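Local coordinates for protein thioredoxin reductase (Streptococcus pyogenes, PDB 5UWY) that probably uses NADPH, through a bound FAD and a redox-active disulfide, to reduce thioredoxin, at residues A[212-217]-A[227-231]; A[30-36]-A[75-81]. Residue numbers count along the deposited sequence, not the author numbering.

In the fold
Thioredoxin reductases illustrate how one chain carries two dinucleotide-binding units, the second inserted within the first, and the two contacts sample one from each. From the N terminus, contact 2 comes first: 30-36 meets 75-81, closing a loop of 38 residues that includes helix 59-71 and completing the edge of the parallel sheet that holds FAD. Contact 1 opens later, where strand 212-219 turns back through a short connection to strand 225-229, closing a loop of nine residues in an antiparallel sheet packed against the parallel sheet of the probable NADPH-binding domain. The chain rejoins the first sheet at strand 271-273. The contacts are in series, neither enclosing nor crossing the other, centres about 41 Å apart.

Contact 1 (A[212-217]-A[227-231]); sequences VSNVLI and DHAFG
Phe230 (chi1 m) lays its ring beside Val215, CD2 lying 4.2 Å from Val215 CG2, while Ile217 CD1 approaches the ring edge at 4.5 Å from CE2. The beta-hairpin strands are extended and antiparallel except at Ser213 (phi/psi -112/-31), their short axes 4.7 Å apart at 151°; beyond them Gly231 sits at -73/-31. Val215 and His228 form the hydrogen-bonded pair: Val215 N to His228 O and His228 N to Val215 O are each 2.9 Å. Leu216 and Asp227 follow as a non-hydrogen-bonded pair, CA to CA 4.3 Å, with Leu216 CD2 3.5 Å from Asp227 CB. On its other side strand 212-219 forms a classic beta bulge, Ser213 and Asn214 both facing Gln206 of strand 200-207; toward 227-231, Phe230 N donates to Ser213 O at 3.2 Å. Ile217 CD1 lies 3.7 Å from His228 ND1; Phe230 also touches Leu147 and Thr170 of the parallel sheet. Backbone hydrogen bonds thus set the hairpin's pairing, whereas its apolar side chains join it to the sheet beneath.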
ATOM      1  N   VAL A 212      24.245 -14.595  13.705  1.00 55.41           N
ATOM      2  CA  VAL A 212      24.056 -15.907  14.306  1.00 56.32           C
ATOM      3  C   VAL A 212      25.039 -16.873  13.664  1.00 57.73           C
ATOM      4  O   VAL A 212      25.136 -16.955  12.433  1.00 66.85           O
ATOM      5  CB  VAL A 212      22.606 -16.387  14.138  1.00 55.81           C
ATOM      6  CG1 VAL A 212      22.534 -17.910  14.161  1.00 56.71           C
ATOM      7  CG2 VAL A 212      21.735 -15.808  15.231  1.00 55.47           C
ATOM      8  N   SER A 213      25.792 -17.588  14.494  1.00 58.36           N
ATOM      9  CA  SER A 213      26.759 -18.556  14.003  1.00 59.33           C
ATOM     10  C   SER A 213      26.393 -19.996  14.315  1.00 64.45           C
ATOM     11  O   SER A 213      26.735 -20.885  13.533  1.00 68.98           O
ATOM     12  CB  SER A 213      28.150 -18.257  14.578  1.00 65.31           C
ATOM     13  OG  SER A 213      28.304 -18.817  15.868  1.00 75.66           O
ATOM     14  N   ASN A 214      25.698 -20.252  15.422  1.00 63.35           N
ATOM     15  CA  ASN A 214      25.383 -21.623  15.799  1.00 67.77           C
ATOM     16  C   ASN A 214      24.238 -21.615  16.800  1.00 67.25           C
ATOM     17  O   ASN A 214      23.911 -20.584  17.389  1.00 66.82           O
ATOM     18  CB  ASN A 214      26.606 -22.335  16.384  1.00 68.71           C
ATOM     19  CG  ASN A 214      27.174 -21.615  17.589  1.00 69.89           C
ATOM     20  OD1 ASN A 214      26.976 -22.037  18.728  1.00 77.17           O
ATOM     21  ND2 ASN A 214      27.880 -20.517  17.345  1.00 64.03           N
ATOM     22  N   VAL A 215      23.623 -22.785  16.973  1.00 71.17           N
ATOM     23  CA  VAL A 215      22.516 -22.967  17.905  1.00 69.25           C
ATOM     24  C   VAL A 215      22.716 -24.286  18.643  1.00 69.91           C
ATOM     25  O   VAL A 215      23.069 -25.304  18.034  1.00 76.51           O
ATOM     26  CB  VAL A 215      21.144 -22.944  17.191  1.00 60.64           C
ATOM     27  CG1 VAL A 215      20.011 -22.975  18.207  1.00 66.69           C
ATOM     28  CG2 VAL A 215      21.011 -21.724  16.290  1.00 59.31           C
ATOM     29  N   LEU A 216      22.510 -24.258  19.959  1.00 63.76           N
ATOM     30  CA  LEU A 216      22.482 -25.460  20.783  1.00 65.11           C
ATOM     31  C   LEU A 216      21.065 -26.013  20.795  1.00 65.72           C
ATOM     32  O   LEU A 216      20.126 -25.316  21.219  1.00 72.75           O
ATOM     33  CB  LEU A 216      22.931 -25.177  22.215  1.00 66.00           C
ATOM     34  CG  LEU A 216      24.287 -24.551  22.523  1.00 66.54           C
ATOM     35  CD1 LEU A 216      24.431 -24.387  24.031  1.00 67.47           C
ATOM     36  CD2 LEU A 216      25.412 -25.393  21.956  1.00 67.55           C
ATOM     37  N   ILE A 217      20.929 -27.268  20.359  1.00 65.61           N
ATOM     38  CA  ILE A 217      19.652 -27.964  20.242  1.00 65.14           C
ATOM     39  C   ILE A 217      19.633 -29.100  21.257  1.00 73.09           C
ATOM     40  O   ILE A 217      20.540 -29.944  21.279  1.00 84.75           O
ATOM     41  CB  ILE A 217      19.428 -28.503  18.818  1.00 64.71           C
ATOM     42  CG1 ILE A 217      18.940 -27.392  17.885  1.00 66.16           C
ATOM     43  CG2 ILE A 217      18.446 -29.663  18.827  1.00 65.11           C
ATOM     44  CD1 ILE A 217      20.047 -26.530  17.326  1.00 70.28           C
ATOM     45  N   ASP A 227      25.372 -29.025  19.393  1.00 72.80           N
ATOM     46  CA  ASP A 227      25.501 -27.737  18.713  1.00 70.80           C
ATOM     47  C   ASP A 227      25.486 -27.969  17.204  1.00 71.27           C
ATOM     48  O   ASP A 227      26.042 -28.950  16.708  1.00 72.09           O
ATOM     49  CB  ASP A 227      26.801 -27.044  19.169  1.00 75.38           C
ATOM     50  CG  ASP A 227      27.178 -25.798  18.339  1.00 84.31           C
ATOM     51  OD1 ASP A 227      26.605 -25.531  17.263  1.00 88.77           O
ATOM     52  OD2 ASP A 227      28.080 -25.067  18.785  1.00 85.26           O
ATOM     53  N   HIS A 228      24.815 -27.077  16.481  1.00 72.87           N
ATOM     54  CA  HIS A 228      24.774 -27.114  15.027  1.00 70.13           C
ATOM     55  C   HIS A 228      25.067 -25.718  14.486  1.00 63.76           C
ATOM     56  O   HIS A 228      24.750 -24.710  15.121  1.00 63.06           O
ATOM     57  CB  HIS A 228      23.417 -27.620  14.503  1.00 64.32           C
ATOM     58  CG  HIS A 228      22.931 -28.875  15.161  1.00 65.35           C
ATOM     59  ND1 HIS A 228      22.668 -28.962  16.512  1.00 74.87           N
ATOM     60  CD2 HIS A 228      22.694 -30.107  14.654  1.00 70.40           C
ATOM     61  CE1 HIS A 228      22.264 -30.185  16.802  1.00 74.64           C
ATOM     62  NE2 HIS A 228      22.278 -30.903  15.693  1.00 75.54           N
ATOM     63  N   ALA A 229      25.713 -25.664  13.322  1.00 63.63           N
ATOM     64  CA  ALA A 229      26.139 -24.407  12.715  1.00 68.86           C
ATOM     65  C   ALA A 229      25.063 -23.905  11.757  1.00 66.82           C
ATOM     66  O   ALA A 229      24.716 -24.591  10.786  1.00 61.31           O
ATOM     67  CB  ALA A 229      27.471 -24.577  11.982  1.00 63.31           C
ATOM     68  N   PHE A 230      24.551 -22.703  12.016  1.00 64.41           N
ATOM     69  CA  PHE A 230      23.510 -22.110  11.187  1.00 65.33           C
ATOM     70  C   PHE A 230      23.790 -20.633  10.974  1.00 61.99           C
ATOM     71  O   PHE A 230      24.082 -19.905  11.927  1.00 65.65           O
ATOM     72  CB  PHE A 230      22.127 -22.288  11.817  1.00 58.56           C
ATOM     73  CG  PHE A 230      21.648 -23.705  11.824  1.00 59.33           C
ATOM     74  CD1 PHE A 230      21.377 -24.359  10.634  1.00 63.62           C
ATOM     75  CD2 PHE A 230      21.468 -24.383  13.015  1.00 60.15           C
ATOM     76  CE1 PHE A 230      20.938 -25.668  10.634  1.00 61.12           C
ATOM     77  CE2 PHE A 230      21.025 -25.688  13.020  1.00 60.89           C
ATOM     78  CZ  PHE A 230      20.762 -26.332  11.829  1.00 60.84           C
ATOM     79  N   GLY A 231      23.696 -20.201   9.715  1.00 59.72           N
ATOM     80  CA  GLY A 231      23.790 -18.786   9.415  1.00 56.31           C
ATOM     81  C   GLY A 231      22.559 -18.017   9.841  1.00 69.05           C
ATOM     82  O   GLY A 231      22.653 -16.838  10.194  1.00 54.75           O
TER

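Contact 2 (A[30-36]-A[75-81]); sequences VAIIEQG and VENIYGI. With FAD (flavin-adenine dinucleotide), chain B.
Val75 packs its CG1 4.2 Å from Val30 CG1 and 3.8 Å from Ile32 CD1. At Glu76 the parallel ladder begins: its N donates to Val30 O (3.0 Å) and its O accepts from Ile32 N (2.9 Å), with Ala31 set opposite. Asn77 pairs with Ile32, CA to CA 5.1 Å, its side chain on the same face as that of Ile32. Ile78 repeats the pattern, N to Ile32 O and O to Glu34 N both 2.9 Å; its m,t side chain brings CD1 within 3.8 Å of Ala31 CB. The strands, extended throughout, run 4.7 Å apart at 25°, forming the edge of a Rossmann-type sheet in which 30-34 also pairs with 5-10. As is classic for such folds, an acidic residue ends the second strand: Glu34 takes two very short hydrogen bonds from the FAD ribose, O3B to OE1 at 2.5 Å and O2B to OE2 at 2.4 Å, and OE1 also accepts from Ser12 N. Tyr79 CA sits 3.4 Å from Glu34 O. Gly80 N reaches Glu34 O at 3.3 Å, and Gly80 O approaches FAD C2A at 3.4 Å. Ile81 then passes the adenine, its CA 3.6 Å from FAD N1A.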
ATOM      1  N   VAL A  30      -6.015  15.759  13.655  1.00 35.90           N
ATOM      2  CA  VAL A  30      -5.470  14.410  13.734  1.00 34.91           C
ATOM      3  C   VAL A  30      -4.532  14.319  14.927  1.00 42.67           C
ATOM      4  O   VAL A  30      -3.643  15.166  15.096  1.00 56.71           O
ATOM      5  CB  VAL A  30      -4.728  14.018  12.444  1.00 30.88           C
ATOM      6  CG1 VAL A  30      -4.119  12.633  12.592  1.00 30.36           C
ATOM      7  CG2 VAL A  30      -5.667  14.080  11.254  1.00 29.00           C
ATOM      8  N   ALA A  31      -4.716  13.287  15.744  1.00 34.01           N
ATOM      9  CA  ALA A  31      -3.745  13.008  16.790  1.00 42.31           C
ATOM     10  C   ALA A  31      -3.474  11.515  16.838  1.00 43.81           C
ATOM     11  O   ALA A  31      -4.384  10.705  16.645  1.00 45.66           O
ATOM     12  CB  ALA A  31      -4.221  13.513  18.154  1.00 39.31           C
ATOM     13  N   ILE A  32      -2.216  11.157  17.081  1.00 40.02           N
ATOM     14  CA  ILE A  32      -1.810   9.764  17.237  1.00 43.55           C
ATOM     15  C   ILE A  32      -1.536   9.508  18.710  1.00 40.47           C
ATOM     16  O   ILE A  32      -0.726  10.213  19.321  1.00 44.22           O
ATOM     17  CB  ILE A  32      -0.562   9.446  16.395  1.00 41.54           C
ATOM     18  CG1 ILE A  32      -0.789   9.780  14.921  1.00 38.38           C
ATOM     19  CG2 ILE A  32      -0.165   7.987  16.563  1.00 35.17           C
ATOM     20  CD1 ILE A  32       0.469   9.669  14.083  1.00 36.76           C
ATOM     21  N   ILE A  33      -2.194   8.503  19.286  1.00 37.67           N
ATOM     22  CA  ILE A  33      -1.862   8.044  20.634  1.00 53.22           C
ATOM     23  C   ILE A  33      -0.873   6.897  20.491  1.00 47.05           C
ATOM     24  O   ILE A  33      -1.216   5.832  19.962  1.00 48.68           O
ATOM     25  CB  ILE A  33      -3.090   7.598  21.440  1.00 56.18           C
ATOM     26  CG1 ILE A  33      -3.973   8.789  21.838  1.00 42.93           C
ATOM     27  CG2 ILE A  33      -2.622   6.852  22.699  1.00 62.50           C
ATOM     28  CD1 ILE A  33      -5.155   9.016  20.935  1.00 38.44           C
ATOM     29  N   GLU A  34       0.356   7.098  20.969  1.00 42.36           N
ATOM     30  CA  GLU A  34       1.397   6.089  20.834  1.00 51.07           C
ATOM     31  C   GLU A  34       2.045   5.779  22.172  1.00 58.21           C
ATOM     32  O   GLU A  34       2.469   6.687  22.896  1.00 55.44           O
ATOM     33  CB  GLU A  34       2.492   6.500  19.847  1.00 60.89           C
ATOM     34  CG  GLU A  34       3.370   5.325  19.432  1.00 78.22           C
ATOM     35  CD  GLU A  34       2.602   4.006  19.357  1.00 93.32           C
ATOM     36  OE1 GLU A  34       2.238   3.582  18.237  1.00 96.11           O
ATOM     37  OE2 GLU A  34       2.444   3.350  20.410  1.00104.07           O
ATOM     38  N   GLN A  35       2.146   4.487  22.472  1.00 68.28           N
ATOM     39  CA  GLN A  35       2.883   3.978  23.625  1.00 83.69           C
ATOM     40  C   GLN A  35       4.331   3.768  23.179  1.00 87.75           C
ATOM     41  O   GLN A  35       4.694   2.739  22.602  1.00 91.96           O
ATOM     42  CB  GLN A  35       2.222   2.701  24.133  1.00 85.49           C
ATOM     43  CG  GLN A  35       3.098   1.705  24.876  1.00 87.47           C
ATOM     44  CD  GLN A  35       2.619   0.277  24.668  1.00 84.22           C
ATOM     45  OE1 GLN A  35       1.429  -0.014  24.790  1.00 74.18           O
ATOM     46  NE2 GLN A  35       3.546  -0.617  24.344  1.00 88.44           N
ATOM     47  N   GLY A  36       5.167   4.778  23.408  1.00 85.06           N
ATOM     48  CA  GLY A  36       6.588   4.646  23.134  1.00 83.05           C
ATOM     49  C   GLY A  36       7.068   5.234  21.822  1.00 73.93           C
ATOM     50  O   GLY A  36       6.552   6.254  21.354  1.00 85.90           O
ATOM     51  N   VAL A  75      -0.016  17.125  12.795  1.00 48.39           N
ATOM     52  CA  VAL A  75      -0.396  15.905  13.494  1.00 46.16           C
ATOM     53  C   VAL A  75       0.055  16.028  14.940  1.00 48.92           C
ATOM     54  O   VAL A  75       1.245  16.212  15.215  1.00 46.51           O
ATOM     55  CB  VAL A  75       0.225  14.674  12.831  1.00 46.43           C
ATOM     56  CG1 VAL A  75      -0.121  13.420  13.626  1.00 36.20           C
ATOM     57  CG2 VAL A  75      -0.254  14.553  11.392  1.00 51.30           C
ATOM     58  N   GLU A  76      -0.891  15.957  15.873  1.00 56.05           N
ATOM     59  CA  GLU A  76      -0.511  16.071  17.276  1.00 62.02           C
ATOM     60  C   GLU A  76      -0.190  14.687  17.835  1.00 59.12           C
ATOM     61  O   GLU A  76      -0.990  13.752  17.707  1.00 59.32           O
ATOM     62  CB  GLU A  76      -1.583  16.774  18.107  1.00 76.79           C
ATOM     63  CG  GLU A  76      -1.290  16.755  19.604  1.00 93.39           C
ATOM     64  CD  GLU A  76      -0.181  17.723  20.009  1.00104.91           C
ATOM     65  OE1 GLU A  76       0.018  17.951  21.224  1.00103.51           O
ATOM     66  OE2 GLU A  76       0.495  18.261  19.108  1.00102.64           O
ATOM     67  N   ASN A  77       1.003  14.548  18.421  1.00 57.61           N
ATOM     68  CA  ASN A  77       1.479  13.274  18.947  1.00 61.00           C
ATOM     69  C   ASN A  77       1.252  13.244  20.455  1.00 73.26           C
ATOM     70  O   ASN A  77       1.721  14.129  21.185  1.00 78.01           O
ATOM     71  CB  ASN A  77       2.957  13.075  18.614  1.00 64.56           C
ATOM     72  CG  ASN A  77       3.178  12.629  17.183  1.00 83.43           C
ATOM     73  OD1 ASN A  77       3.418  13.450  16.295  1.00 94.70           O
ATOM     74  ND2 ASN A  77       3.100  11.324  16.950  1.00 79.74           N
ATOM     75  N   ILE A  78       0.538  12.219  20.912  1.00 68.39           N
ATOM     76  CA  ILE A  78       0.114  12.089  22.299  1.00 48.33           C
ATOM     77  C   ILE A  78       0.606  10.750  22.822  1.00 56.34           C
ATOM     78  O   ILE A  78       0.277   9.701  22.256  1.00 57.51           O
ATOM     79  CB  ILE A  78      -1.413  12.187  22.443  1.00 47.15           C
ATOM     80  CG1 ILE A  78      -1.924  13.488  21.829  1.00 47.11           C
ATOM     81  CG2 ILE A  78      -1.812  12.078  23.898  1.00 49.66           C
ATOM     82  CD1 ILE A  78      -3.432  13.630  21.857  1.00 45.49           C
ATOM     83  N   TYR A  79       1.401  10.783  23.889  1.00 59.73           N
ATOM     84  CA  TYR A  79       1.775   9.544  24.553  1.00 58.90           C
ATOM     85  C   TYR A  79       0.592   8.992  25.334  1.00 59.02           C
ATOM     86  O   TYR A  79      -0.136   9.732  26.002  1.00 63.23           O
ATOM     87  CB  TYR A  79       2.956   9.750  25.501  1.00 61.84           C
ATOM     88  CG  TYR A  79       3.012   8.674  26.564  1.00 70.89           C
ATOM     89  CD1 TYR A  79       3.487   7.402  26.264  1.00 72.40           C
ATOM     90  CD2 TYR A  79       2.563   8.917  27.859  1.00 75.92           C
ATOM     91  CE1 TYR A  79       3.525   6.408  27.223  1.00 78.16           C
ATOM     92  CE2 TYR A  79       2.597   7.927  28.823  1.00 81.45           C
ATOM     93  CZ  TYR A  79       3.079   6.676  28.500  1.00 85.44           C
ATOM     94  OH  TYR A  79       3.119   5.688  29.454  1.00 93.42           O
ATOM     95  N   GLY A  80       0.414   7.678  25.255  1.00 57.79           N
ATOM     96  CA  GLY A  80      -0.619   7.009  26.013  1.00 54.38           C
ATOM     97  C   GLY A  80      -0.729   5.540  25.671  1.00 58.94           C
ATOM     98  O   GLY A  80      -0.316   5.116  24.589  1.00 62.23           O
ATOM     99  N   ILE A  81      -1.272   4.748  26.589  1.00 54.84           N
ATOM    100  CA  ILE A  81      -1.543   3.332  26.361  1.00 57.38           C
ATOM    101  C   ILE A  81      -3.053   3.143  26.459  1.00 51.63           C
ATOM    102  O   ILE A  81      -3.625   3.201  27.557  1.00 56.93           O
ATOM    103  CB  ILE A  81      -0.787   2.431  27.349  1.00 64.93           C
ATOM    104  CG1 ILE A  81       0.659   2.908  27.496  1.00 62.82           C
ATOM    105  CG2 ILE A  81      -0.821   0.979  26.881  1.00 71.77           C
ATOM    106  CD1 ILE A  81       1.235   2.734  28.879  1.00 57.45           C
TER
HETATM  107  PA  FAD B 401       2.926  -1.924  14.072  1.00 80.49           P
HETATM  108  O1A FAD B 401       4.000  -1.108  13.448  1.00 81.20           O
HETATM  109  O2A FAD B 401       3.364  -3.243  14.715  1.00 70.56           O
HETATM  110  O5B FAD B 401       2.161  -1.106  15.155  1.00 80.47           O
HETATM  111  C5B FAD B 401       2.498  -1.225  16.551  1.00 82.82           C
HETATM  112  C4B FAD B 401       2.355   0.115  17.217  1.00 83.00           C
HETATM  113  O4B FAD B 401       1.146   0.128  18.014  1.00 83.74           O
HETATM  114  C3B FAD B 401       3.506   0.489  18.157  1.00 82.40           C
HETATM  115  O3B FAD B 401       3.952   1.824  17.929  1.00 84.03           O
HETATM  116  C2B FAD B 401       2.894   0.304  19.548  1.00 80.80           C
HETATM  117  O2B FAD B 401       3.495   1.185  20.492  1.00 76.36           O
HETATM  118  C1B FAD B 401       1.443   0.688  19.269  1.00 83.60           C
HETATM  119  N9A FAD B 401       0.474   0.201  20.251  1.00 77.78           N
HETATM  120  C8A FAD B 401       0.051  -1.088  20.449  1.00 79.78           C
HETATM  121  N7A FAD B 401      -0.836  -1.224  21.409  1.00 82.94           N
HETATM  122  C5A FAD B 401      -1.009   0.070  21.870  1.00 78.94           C
HETATM  123  C6A FAD B 401      -1.822   0.611  22.887  1.00 67.92           C
HETATM  124  N6A FAD B 401      -2.642  -0.118  23.646  1.00 63.97           N
HETATM  125  N1A FAD B 401      -1.757   1.947  23.094  1.00 63.94           N
HETATM  126  C2A FAD B 401      -0.938   2.679  22.335  1.00 63.42           C
HETATM  127  N3A FAD B 401      -0.131   2.280  21.352  1.00 69.04           N
HETATM  128  C4A FAD B 401      -0.214   0.957  21.171  1.00 76.45           C
HETATM  129  N1  FAD B 401       8.502  -5.118   7.341  1.00108.00           N
HETATM  130  C2  FAD B 401       8.897  -5.063   6.035  1.00 96.75           C
HETATM  131  O2  FAD B 401       8.265  -4.415   5.191  1.00 84.60           O
HETATM  132  N3  FAD B 401      10.035  -5.742   5.635  1.00 94.67           N
HETATM  133  C4  FAD B 401      10.850  -6.508   6.441  1.00 95.24           C
HETATM  134  O4  FAD B 401      11.838  -7.066   5.968  1.00 94.45           O
HETATM  135  C4X FAD B 401      10.420  -6.565   7.825  1.00104.15           C
HETATM  136  N5  FAD B 401      11.133  -7.270   8.658  1.00105.56           N
HETATM  137  C5X FAD B 401      10.723  -7.328   9.979  1.00 96.36           C
HETATM  138  C6  FAD B 401      11.478  -8.078  10.879  1.00 85.78           C
HETATM  139  C7  FAD B 401      11.115  -8.169  12.218  1.00 82.50           C
HETATM  140  C7M FAD B 401      11.956  -8.990  13.159  1.00 67.62           C
HETATM  141  C8  FAD B 401       9.969  -7.494  12.672  1.00 94.12           C
HETATM  142  C8M FAD B 401       9.549  -7.571  14.116  1.00 91.37           C
HETATM  143  C9  FAD B 401       9.213  -6.743  11.776  1.00 99.70           C
HETATM  144  C9A FAD B 401       9.579  -6.655  10.437  1.00 99.41           C
HETATM  145  N10 FAD B 401       8.827  -5.916   9.498  1.00 99.92           N
HETATM  146  C10 FAD B 401       9.230  -5.838   8.182  1.00107.03           C
HETATM  147  C1' FAD B 401       7.637  -5.154   9.919  1.00 89.55           C
HETATM  148  C2' FAD B 401       6.312  -5.834   9.591  1.00 82.94           C
HETATM  149  O2' FAD B 401       5.894  -5.522   8.261  1.00 84.75           O
HETATM  150  C3' FAD B 401       5.243  -5.339  10.566  1.00 78.54           C
HETATM  151  O3' FAD B 401       4.142  -6.234  10.490  1.00 69.64           O
HETATM  152  C4' FAD B 401       4.733  -3.910  10.342  1.00 68.91           C
HETATM  153  O4' FAD B 401       5.712  -2.974  10.795  1.00 56.51           O
HETATM  154  C5' FAD B 401       3.420  -3.653  11.053  1.00 64.35           C
HETATM  155  O5' FAD B 401       3.000  -2.292  10.815  1.00 57.59           O
HETATM  156  P   FAD B 401       1.713  -1.699  11.514  1.00 33.30           P
HETATM  157  O1P FAD B 401       0.465  -2.319  10.880  1.00 37.43           O
HETATM  158  O2P FAD B 401       1.694  -0.214  11.531  1.00 22.59           O
HETATM  159  O3P FAD B 401       1.807  -2.259  13.000  1.00 60.77           O